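Local coordinates for protein neurotoxin (Clostridium botulinum, PDB 2QN0) that acts as the zinc-dependent protease light chain of botulinum neurotoxin type C1, cleaving the neuronal SNARE proteins syntaxin and SNAP-25, at residues K92-I97 against E105-L110; N98-G103 against D394-F399; K35-T40 against T85-I90. All blocks are in the same frame, centred on the assembly; numbering follows the deposited sequence.

Contact 1: K92-I97 against E105-L110; sequences KLFKRI and ELIYRL
The ring of Phe94 is approached obliquely by Ile107, whose methyl CD1 stands 3.8 Å from CD2 of Phe94. The other flat group, the guanidinium of Arg109, has the carboxylate of Glu105 at its edge, one turn earlier in the same helix. There Arg109 NE reaches Glu105 OE2 at 2.6 Å in a nearly straight bond (170°) that lies in the guanidinium plane and uses the anti lone pair; Arg109 continues on to a salt bridge with Glu353. Across the helices, Ile107 does almost all the touching. Its CG1 lies anti to the carbonyl carbon (chi1 -64°) and its chain is extended, which carries CD1 between two residues of 92-97: the methyl is 3.8 Å from CG2 of Ile97 and 3.7 Å from the backbone O of Phe94. Two consecutive helices, 80-97 and 101-112, joined by a short turn, pack through these side chains. Leu93 and Ile97 of the first helix, and Leu106 of the second, also touch helix 223-238, which carries the zinc ligands His229 and His233, so the pair backs the metal-binding helix. With no hydrogen bond between the segments and all three touching residues buried, this contact rests on the fit of one isoleucine against a ring and a branched side chain, while the Glu105-Arg109 pair and its link to Glu353 lie away from the interface and take no part in it.

Contact 2: N98-G103 against D394-F399; sequences NSREIG and DIQNGF
Arg100 reaches across to the backbone of Gln396, its NH2 donating to Gln396 O at 3.3 Å. The carbonyl is approached nearly end-on, with a C=O...N angle of 166°, and the oxygen sits at the guanidinium edge, close to its plane; the angle at the hydrogen, 137°, makes this a rather bent bond. The side-chain amide of Gln396 is nearly parallel to the guanidinium, 7° apart, but stepped out of its plane; Gln396 NE2 is 3.7 Å from Arg100 NH2, two donors with no bond between them. Bent at its second torsion, the arginine chain turns toward the loop. One residue earlier, CB of Ser99 lies 4.2 Å from CG2 of Ile395, a loose touch; the Ser99 hydroxyl is hydrogen-bonded to Arg96 O. The second shell shapes the acceptor. Asp394 OD1 takes the backbone N of Asn397 at 2.7 Å, an Asx motif. Asp394 and Gly398 also exchange two backbone hydrogen bonds, closing a tight turn at a glycine of positive phi. Arg96, itself salt-bridged to Asp222, adds NH1, bonded to Ile395 O and weakly to Gln396 O. The surface contact thus joins the turn before helix 101-112 to the loop between strands 383-384 and 422-423. Its direct bond is long and bent and shares Gln396 O with the weak one from Arg96, so two guanidinium groups may together polarise that carbonyl.

Contact 3: K35-T40 against T85-I90; sequences KAFRIT and TFLKEI
Phe37 and Leu87 join the mixed beta-sheet of this zinc protease to helix 80-97, which lies across strand 34-38. The contact is apolar in both of its pairs. The first is a CH-pi interaction: methyl CD2 of Leu87 sits 3.7 Å from the Phe37 ring centroid, only 2° off the ring normal, and so lies over the centre of one face. The second methyl of Leu87, CD1, settles nearer the root of the same side chain, 3.9 Å from CD2 of Phe37. Leucine CG anti to the backbone N (chi1 177°) lets both methyls point at the ring, which also meets the ring of Phe8 and touches Ile19 and Val45 of the neighbouring strands. Among backbone interactions, the chain turns a corner at Ile39, and Ile39 and Thr40 together face Ile43 in a classic beta bulge. Aliphatic contacts form the last group, and Ile90 uses both its branches in them. Within the helix, CG1 of Ile90 lies 3.7 Å above the plane of the Phe86 ring, toward its rim. The other branch crosses its partner at about a right angle: methyl CG2 of Ile90 meets CD1 of Ile39 at 3.8 Å.

Contacts 1 and 3 are buried and use neighbouring segments of the same helix, 80-97; contact 2, at the surface, has one segment just past the end of that helix and shares helix 101-112 with contact 1. The buried pair are purely apolar across their segments and they touch each other: Phe94 CE1 lies 3.6 Å from Ile39 CD1, and Ile107 CG2 lies 3.7 Å from Thr40 CG2, so core packing runs from sheet to helix pair without a break. Contact 2 differs in relying on a polar bond to backbone oxygen. Arg96, within segment 92-97, connects contacts 1 and 2. Contacts 2 and 3 do not meet.

Contact 1: K92-I97 against E105-L110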
loop_
_atom_site.group_PDB
_atom_site.type_symbol
_atom_site.label_atom_id
_atom_site.label_comp_id
_atom_site.label_asym_id
_atom_site.label_seq_id
_atom_site.Cartn_x
_atom_site.Cartn_y
_atom_site.Cartn_z
ATOM N N LYS A 92 6.186 13.819 1.319
ATOM C CA LYS A 92 7.637 13.795 1.200
ATOM C C LYS A 92 8.125 12.403 0.811
ATOM O O LYS A 92 9.034 12.260 -0.008
ATOM C CB LYS A 92 8.296 14.231 2.513
ATOM C CG LYS A 92 9.810 14.373 2.418
ATOM C CD LYS A 92 10.384 15.004 3.679
ATOM C CE LYS A 92 11.875 15.271 3.533
ATOM N NZ LYS A 92 12.413 15.975 4.732
ATOM N N LEU A 93 7.515 11.374 1.389
ATOM C CA LEU A 93 7.921 10.010 1.071
ATOM C C LEU A 93 7.633 9.679 -0.392
ATOM O O LEU A 93 8.434 9.013 -1.047
ATOM C CB LEU A 93 7.221 9.020 2.008
ATOM C CG LEU A 93 7.657 9.186 3.468
ATOM C CD1 LEU A 93 6.850 8.256 4.357
ATOM C CD2 LEU A 93 9.152 8.892 3.599
ATOM N N PHE A 94 6.501 10.143 -0.917
ATOM C CA PHE A 94 6.200 9.873 -2.318
ATOM C C PHE A 94 7.226 10.555 -3.214
ATOM O O PHE A 94 7.610 10.014 -4.245
ATOM C CB PHE A 94 4.786 10.327 -2.687
ATOM C CG PHE A 94 3.756 9.232 -2.578
ATOM C CD1 PHE A 94 3.217 8.882 -1.347
ATOM C CD2 PHE A 94 3.361 8.521 -3.709
ATOM C CE1 PHE A 94 2.299 7.839 -1.237
ATOM C CE2 PHE A 94 2.445 7.475 -3.612
ATOM C CZ PHE A 94 1.913 7.133 -2.371
ATOM N N LYS A 95 7.678 11.743 -2.821
ATOM C CA LYS A 95 8.687 12.442 -3.613
ATOM C C LYS A 95 9.986 11.632 -3.639
ATOM O O LYS A 95 10.657 11.545 -4.670
ATOM C CB LYS A 95 8.951 13.836 -3.032
ATOM C CG LYS A 95 7.795 14.816 -3.204
ATOM C CD LYS A 95 8.152 16.157 -2.567
ATOM C CE LYS A 95 7.024 17.164 -2.660
ATOM N NZ LYS A 95 7.421 18.449 -2.004
ATOM N N ARG A 96 10.341 11.035 -2.506
ATOM C CA ARG A 96 11.562 10.240 -2.439
ATOM C C ARG A 96 11.389 8.970 -3.267
ATOM O O ARG A 96 12.299 8.555 -3.980
ATOM C CB ARG A 96 11.905 9.897 -0.983
ATOM C CG ARG A 96 13.177 9.065 -0.817
ATOM C CD ARG A 96 13.738 9.212 0.593
ATOM N NE ARG A 96 14.603 8.100 0.990
ATOM C CZ ARG A 96 15.733 7.753 0.379
ATOM N NH1 ARG A 96 16.162 8.428 -0.680
ATOM N NH2 ARG A 96 16.440 6.726 0.837
ATOM N N ILE A 97 10.216 8.358 -3.179
ATOM C CA ILE A 97 9.950 7.155 -3.958
ATOM C C ILE A 97 10.074 7.511 -5.441
ATOM O O ILE A 97 10.656 6.768 -6.231
ATOM C CB ILE A 97 8.527 6.613 -3.669
ATOM C CG1 ILE A 97 8.470 6.056 -2.244
ATOM C CG2 ILE A 97 8.155 5.526 -4.684
ATOM C CD1 ILE A 97 7.068 5.703 -1.766
ATOM N N GLU A 105 7.737 4.518 -11.751
ATOM C CA GLU A 105 6.881 3.578 -12.473
ATOM C C GLU A 105 5.810 3.010 -11.542
ATOM O O GLU A 105 4.656 2.843 -11.940
ATOM C CB GLU A 105 7.721 2.443 -13.070
ATOM C CG GLU A 105 6.939 1.450 -13.927
ATOM C CD GLU A 105 6.245 2.100 -15.119
ATOM O OE1 GLU A 105 6.815 3.045 -15.707
ATOM O OE2 GLU A 105 5.133 1.655 -15.479
ATOM N N LEU A 106 6.197 2.711 -10.304
ATOM C CA LEU A 106 5.257 2.184 -9.317
ATOM C C LEU A 106 4.126 3.191 -9.107
ATOM O O LEU A 106 2.943 2.841 -9.148
ATOM C CB LEU A 106 5.982 1.932 -7.989
ATOM C CG LEU A 106 5.142 1.492 -6.786
ATOM C CD1 LEU A 106 4.490 0.136 -7.070
ATOM C CD2 LEU A 106 6.035 1.409 -5.558
ATOM N N ILE A 107 4.495 4.450 -8.892
ATOM C CA ILE A 107 3.502 5.500 -8.683
ATOM C C ILE A 107 2.653 5.713 -9.936
ATOM O O ILE A 107 1.435 5.887 -9.857
ATOM C CB ILE A 107 4.187 6.829 -8.287
ATOM C CG1 ILE A 107 4.891 6.655 -6.938
ATOM C CG2 ILE A 107 3.154 7.951 -8.199
ATOM C CD1 ILE A 107 5.781 7.827 -6.534
ATOM N N TYR A 108 3.298 5.696 -11.097
ATOM C CA TYR A 108 2.586 5.886 -12.352
ATOM C C TYR A 108 1.498 4.828 -12.521
ATOM O O TYR A 108 0.343 5.144 -12.812
ATOM C CB TYR A 108 3.557 5.801 -13.532
ATOM C CG TYR A 108 2.865 5.842 -14.874
ATOM C CD1 TYR A 108 2.367 7.037 -15.391
ATOM C CD2 TYR A 108 2.657 4.671 -15.605
ATOM C CE1 TYR A 108 1.676 7.067 -16.604
ATOM C CE2 TYR A 108 1.968 4.690 -16.815
ATOM C CZ TYR A 108 1.480 5.889 -17.307
ATOM O OH TYR A 108 0.788 5.907 -18.497
ATOM N N ARG A 109 1.865 3.566 -12.337
ATOM C CA ARG A 109 0.895 2.490 -12.498
ATOM C C ARG A 109 -0.259 2.580 -11.508
ATOM O O ARG A 109 -1.424 2.504 -11.894
ATOM C CB ARG A 109 1.591 1.132 -12.382
ATOM C CG ARG A 109 2.651 0.929 -13.454
ATOM C CD ARG A 109 3.182 -0.490 -13.479
ATOM N NE ARG A 109 4.325 -0.597 -14.382
ATOM C CZ ARG A 109 4.878 -1.742 -14.766
ATOM N NH1 ARG A 109 4.395 -2.897 -14.330
ATOM N NH2 ARG A 109 5.928 -1.728 -15.577
ATOM N N LEU A 110 0.059 2.746 -10.229
ATOM C CA LEU A 110 -0.984 2.839 -9.213
ATOM C C LEU A 110 -1.899 4.054 -9.375
ATOM O O LEU A 110 -3.072 4.003 -9.010
ATOM C CB LEU A 110 -0.359 2.870 -7.817
ATOM C CG LEU A 110 0.224 1.546 -7.315
ATOM C CD1 LEU A 110 0.904 1.765 -5.968
ATOM C CD2 LEU A 110 -0.892 0.515 -7.186
#

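Contact 2: N98-G103 against D394-F399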
loop_
_atom_site.group_PDB
_atom_site.type_symbol
_atom_site.label_atom_id
_atom_site.label_comp_id
_atom_site.label_asym_id
_atom_site.label_seq_id
_atom_site.Cartn_x
_atom_site.Cartn_y
_atom_site.Cartn_z
ATOM N N ASN A 98 9.543 8.679 -5.792
ATOM C CA ASN A 98 9.541 9.174 -7.165
ATOM C C ASN A 98 10.919 9.587 -7.684
ATOM O O ASN A 98 11.071 9.878 -8.871
ATOM C CB ASN A 98 8.573 10.363 -7.260
ATOM C CG ASN A 98 8.152 10.669 -8.684
ATOM O OD1 ASN A 98 7.916 9.763 -9.484
ATOM N ND2 ASN A 98 8.024 11.955 -8.999
ATOM N N SER A 99 11.919 9.605 -6.805
ATOM C CA SER A 99 13.266 10.009 -7.204
ATOM C C SER A 99 14.043 8.941 -7.977
ATOM O O SER A 99 15.080 9.241 -8.568
ATOM C CB SER A 99 14.077 10.461 -5.979
ATOM O OG SER A 99 14.451 9.365 -5.157
ATOM N N ARG A 100 13.560 7.696 -7.960
ATOM C CA ARG A 100 14.206 6.611 -8.704
ATOM C C ARG A 100 13.213 6.110 -9.749
ATOM O O ARG A 100 12.004 6.132 -9.525
ATOM C CB ARG A 100 14.602 5.446 -7.787
ATOM C CG ARG A 100 15.466 5.834 -6.597
ATOM C CD ARG A 100 16.655 6.665 -6.998
ATOM N NE ARG A 100 17.310 7.255 -5.835
ATOM C CZ ARG A 100 18.190 6.630 -5.062
ATOM N NH1 ARG A 100 18.540 5.377 -5.327
ATOM N NH2 ARG A 100 18.725 7.263 -4.024
ATOM N N GLU A 101 13.724 5.643 -10.883
ATOM C CA GLU A 101 12.859 5.177 -11.958
ATOM C C GLU A 101 11.838 4.113 -11.570
ATOM O O GLU A 101 10.686 4.178 -11.999
ATOM C CB GLU A 101 13.701 4.664 -13.129
ATOM C CG GLU A 101 14.637 5.709 -13.710
ATOM C CD GLU A 101 15.221 5.291 -15.046
ATOM O OE1 GLU A 101 15.763 4.169 -15.136
ATOM O OE2 GLU A 101 15.139 6.088 -16.005
ATOM N N ILE A 102 12.242 3.132 -10.771
ATOM C CA ILE A 102 11.302 2.083 -10.399
ATOM C C ILE A 102 10.163 2.645 -9.552
ATOM O O ILE A 102 9.015 2.220 -9.687
ATOM C CB ILE A 102 12.008 0.918 -9.658
ATOM C CG1 ILE A 102 11.069 -0.292 -9.605
ATOM C CG2 ILE A 102 12.430 1.346 -8.254
ATOM C CD1 ILE A 102 11.753 -1.581 -9.187
ATOM N N GLY A 103 10.479 3.617 -8.699
ATOM C CA GLY A 103 9.461 4.228 -7.864
ATOM C C GLY A 103 8.527 5.085 -8.697
ATOM O O GLY A 103 7.327 5.152 -8.438
ATOM N N ASP A 394 16.250 13.433 4.004
ATOM C CA ASP A 394 15.962 14.166 2.777
ATOM C C ASP A 394 15.583 13.238 1.630
ATOM O O ASP A 394 15.771 12.023 1.704
ATOM C CB ASP A 394 17.127 15.089 2.371
ATOM C CG ASP A 394 18.415 14.344 2.060
ATOM O OD1 ASP A 394 18.371 13.221 1.520
ATOM O OD2 ASP A 394 19.493 14.912 2.337
ATOM N N ILE A 395 15.035 13.824 0.572
ATOM C CA ILE A 395 14.587 13.075 -0.595
ATOM C C ILE A 395 15.655 12.231 -1.284
ATOM O O ILE A 395 15.409 11.075 -1.632
ATOM C CB ILE A 395 13.954 14.035 -1.638
ATOM C CG1 ILE A 395 12.673 14.641 -1.063
ATOM C CG2 ILE A 395 13.663 13.294 -2.936
ATOM C CD1 ILE A 395 12.054 15.719 -1.931
ATOM N N GLN A 396 16.841 12.794 -1.471
ATOM C CA GLN A 396 17.907 12.075 -2.155
ATOM C C GLN A 396 18.544 10.909 -1.400
ATOM O O GLN A 396 18.733 9.834 -1.973
ATOM C CB GLN A 396 19.005 13.053 -2.580
ATOM C CG GLN A 396 20.121 12.424 -3.407
ATOM C CD GLN A 396 19.616 11.788 -4.693
ATOM O OE1 GLN A 396 18.805 12.372 -5.415
ATOM N NE2 GLN A 396 20.105 10.589 -4.993
ATOM N N ASN A 397 18.873 11.112 -0.128
ATOM C CA ASN A 397 19.543 10.064 0.641
ATOM C C ASN A 397 18.854 9.550 1.897
ATOM O O ASN A 397 19.445 8.767 2.638
ATOM C CB ASN A 397 20.948 10.529 1.031
ATOM C CG ASN A 397 21.805 10.863 -0.168
ATOM O OD1 ASN A 397 22.085 12.030 -0.442
ATOM N ND2 ASN A 397 22.220 9.836 -0.901
ATOM N N GLY A 398 17.617 9.967 2.139
ATOM C CA GLY A 398 16.939 9.515 3.340
ATOM C C GLY A 398 17.731 9.938 4.568
ATOM O O GLY A 398 18.056 11.117 4.719
ATOM N N PHE A 399 18.058 8.983 5.436
ATOM C CA PHE A 399 18.817 9.269 6.658
ATOM C C PHE A 399 20.330 9.331 6.441
ATOM O O PHE A 399 21.045 9.968 7.215
ATOM C CB PHE A 399 18.562 8.191 7.721
ATOM C CG PHE A 399 17.167 8.178 8.277
ATOM C CD1 PHE A 399 16.705 9.222 9.073
ATOM C CD2 PHE A 399 16.324 7.093 8.039
ATOM C CE1 PHE A 399 15.425 9.189 9.630
ATOM C CE2 PHE A 399 15.044 7.047 8.590
ATOM C CZ PHE A 399 14.591 8.096 9.389
#

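Contact 3: K35-T40 against T85-I90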
loop_
_atom_site.group_PDB
_atom_site.type_symbol
_atom_site.label_atom_id
_atom_site.label_comp_id
_atom_site.label_asym_id
_atom_site.label_seq_id
_atom_site.Cartn_x
_atom_site.Cartn_y
_atom_site.Cartn_z
ATOM N N LYS A 35 -11.743 14.763 5.223
ATOM C CA LYS A 35 -11.021 15.571 4.247
ATOM C C LYS A 35 -9.951 14.709 3.576
ATOM O O LYS A 35 -9.176 14.034 4.253
ATOM C CB LYS A 35 -10.381 16.784 4.929
ATOM C CG LYS A 35 -9.909 17.858 3.957
ATOM C CD LYS A 35 -9.557 19.144 4.692
ATOM C CE LYS A 35 -9.160 20.247 3.720
ATOM N NZ LYS A 35 -8.884 21.522 4.441
ATOM N N ALA A 36 -9.926 14.739 2.245
ATOM C CA ALA A 36 -8.984 13.946 1.458
ATOM C C ALA A 36 -8.168 14.804 0.491
ATOM O O ALA A 36 -8.632 15.848 0.027
ATOM C CB ALA A 36 -9.747 12.874 0.687
ATOM N N PHE A 37 -6.962 14.339 0.172
ATOM C CA PHE A 37 -6.045 15.057 -0.710
ATOM C C PHE A 37 -5.498 14.139 -1.803
ATOM O O PHE A 37 -5.090 13.012 -1.524
ATOM C CB PHE A 37 -4.878 15.602 0.112
ATOM C CG PHE A 37 -5.306 16.383 1.324
ATOM C CD1 PHE A 37 -5.319 17.776 1.302
ATOM C CD2 PHE A 37 -5.733 15.725 2.472
ATOM C CE1 PHE A 37 -5.755 18.502 2.412
ATOM C CE2 PHE A 37 -6.173 16.439 3.588
ATOM C CZ PHE A 37 -6.184 17.836 3.553
ATOM N N ARG A 38 -5.477 14.626 -3.040
ATOM C CA ARG A 38 -4.977 13.826 -4.159
ATOM C C ARG A 38 -3.460 13.962 -4.282
ATOM O O ARG A 38 -2.950 15.027 -4.636
ATOM C CB ARG A 38 -5.645 14.271 -5.471
ATOM C CG ARG A 38 -5.341 13.371 -6.678
ATOM C CD ARG A 38 -5.544 14.115 -8.008
ATOM N NE ARG A 38 -6.912 14.597 -8.199
ATOM C CZ ARG A 38 -7.911 13.868 -8.694
ATOM N NH1 ARG A 38 -7.706 12.609 -9.056
ATOM N NH2 ARG A 38 -9.118 14.405 -8.831
ATOM N N ILE A 39 -2.737 12.885 -3.979
ATOM C CA ILE A 39 -1.280 12.896 -4.073
ATOM C C ILE A 39 -0.902 13.068 -5.541
ATOM O O ILE A 39 -0.102 13.933 -5.900
ATOM C CB ILE A 39 -0.678 11.573 -3.528
ATOM C CG1 ILE A 39 -1.026 11.426 -2.045
ATOM C CG2 ILE A 39 0.834 11.554 -3.744
ATOM C CD1 ILE A 39 -0.508 10.150 -1.403
ATOM N N THR A 40 -1.485 12.225 -6.385
ATOM C CA THR A 40 -1.269 12.286 -7.825
ATOM C C THR A 40 -2.215 11.287 -8.478
ATOM O O THR A 40 -2.464 10.214 -7.935
ATOM C CB THR A 40 0.194 11.961 -8.213
ATOM O OG1 THR A 40 0.363 12.161 -9.623
ATOM C CG2 THR A 40 0.549 10.523 -7.866
ATOM N N THR A 85 0.995 17.252 9.779
ATOM C CA THR A 85 2.321 16.657 9.789
ATOM C C THR A 85 2.313 15.314 9.059
ATOM O O THR A 85 3.195 15.040 8.246
ATOM C CB THR A 85 2.817 16.470 11.233
ATOM O OG1 THR A 85 3.025 17.760 11.823
ATOM C CG2 THR A 85 4.122 15.691 11.264
ATOM N N PHE A 86 1.311 14.490 9.347
ATOM C CA PHE A 86 1.187 13.180 8.703
ATOM C C PHE A 86 1.072 13.359 7.193
ATOM O O PHE A 86 1.763 12.693 6.418
ATOM C CB PHE A 86 -0.053 12.451 9.221
ATOM C CG PHE A 86 -0.281 11.108 8.580
ATOM C CD1 PHE A 86 0.413 9.984 9.018
ATOM C CD2 PHE A 86 -1.185 10.973 7.533
ATOM C CE1 PHE A 86 0.208 8.737 8.422
ATOM C CE2 PHE A 86 -1.398 9.728 6.926
ATOM C CZ PHE A 86 -0.698 8.612 7.375
ATOM N N LEU A 87 0.192 14.266 6.777
ATOM C CA LEU A 87 -0.012 14.531 5.357
ATOM C C LEU A 87 1.299 14.904 4.675
ATOM O O LEU A 87 1.627 14.387 3.607
ATOM C CB LEU A 87 -1.031 15.660 5.177
ATOM C CG LEU A 87 -1.319 16.139 3.753
ATOM C CD1 LEU A 87 -1.881 14.997 2.911
ATOM C CD2 LEU A 87 -2.310 17.293 3.813
ATOM N N LYS A 88 2.056 15.802 5.293
ATOM C CA LYS A 88 3.324 16.227 4.720
ATOM C C LYS A 88 4.368 15.114 4.706
ATOM O O LYS A 88 5.219 15.070 3.815
ATOM C CB LYS A 88 3.839 17.464 5.467
ATOM C CG LYS A 88 3.037 18.712 5.097
ATOM C CD LYS A 88 3.266 19.886 6.037
ATOM C CE LYS A 88 2.407 21.073 5.597
ATOM N NZ LYS A 88 2.440 22.198 6.575
ATOM N N GLU A 89 4.306 14.213 5.682
ATOM C CA GLU A 89 5.251 13.101 5.723
ATOM C C GLU A 89 4.984 12.175 4.536
ATOM O O GLU A 89 5.908 11.754 3.844
ATOM C CB GLU A 89 5.113 12.324 7.040
ATOM C CG GLU A 89 5.545 13.122 8.275
ATOM C CD GLU A 89 5.264 12.404 9.584
ATOM O OE1 GLU A 89 4.309 11.602 9.633
ATOM O OE2 GLU A 89 5.986 12.659 10.575
ATOM N N ILE A 90 3.714 11.864 4.301
ATOM C CA ILE A 90 3.349 10.992 3.190
ATOM C C ILE A 90 3.787 11.617 1.866
ATOM O O ILE A 90 4.350 10.944 1.003
ATOM C CB ILE A 90 1.823 10.737 3.156
ATOM C CG1 ILE A 90 1.393 9.963 4.407
ATOM C CG2 ILE A 90 1.446 9.949 1.894
ATOM C CD1 ILE A 90 2.048 8.588 4.549
#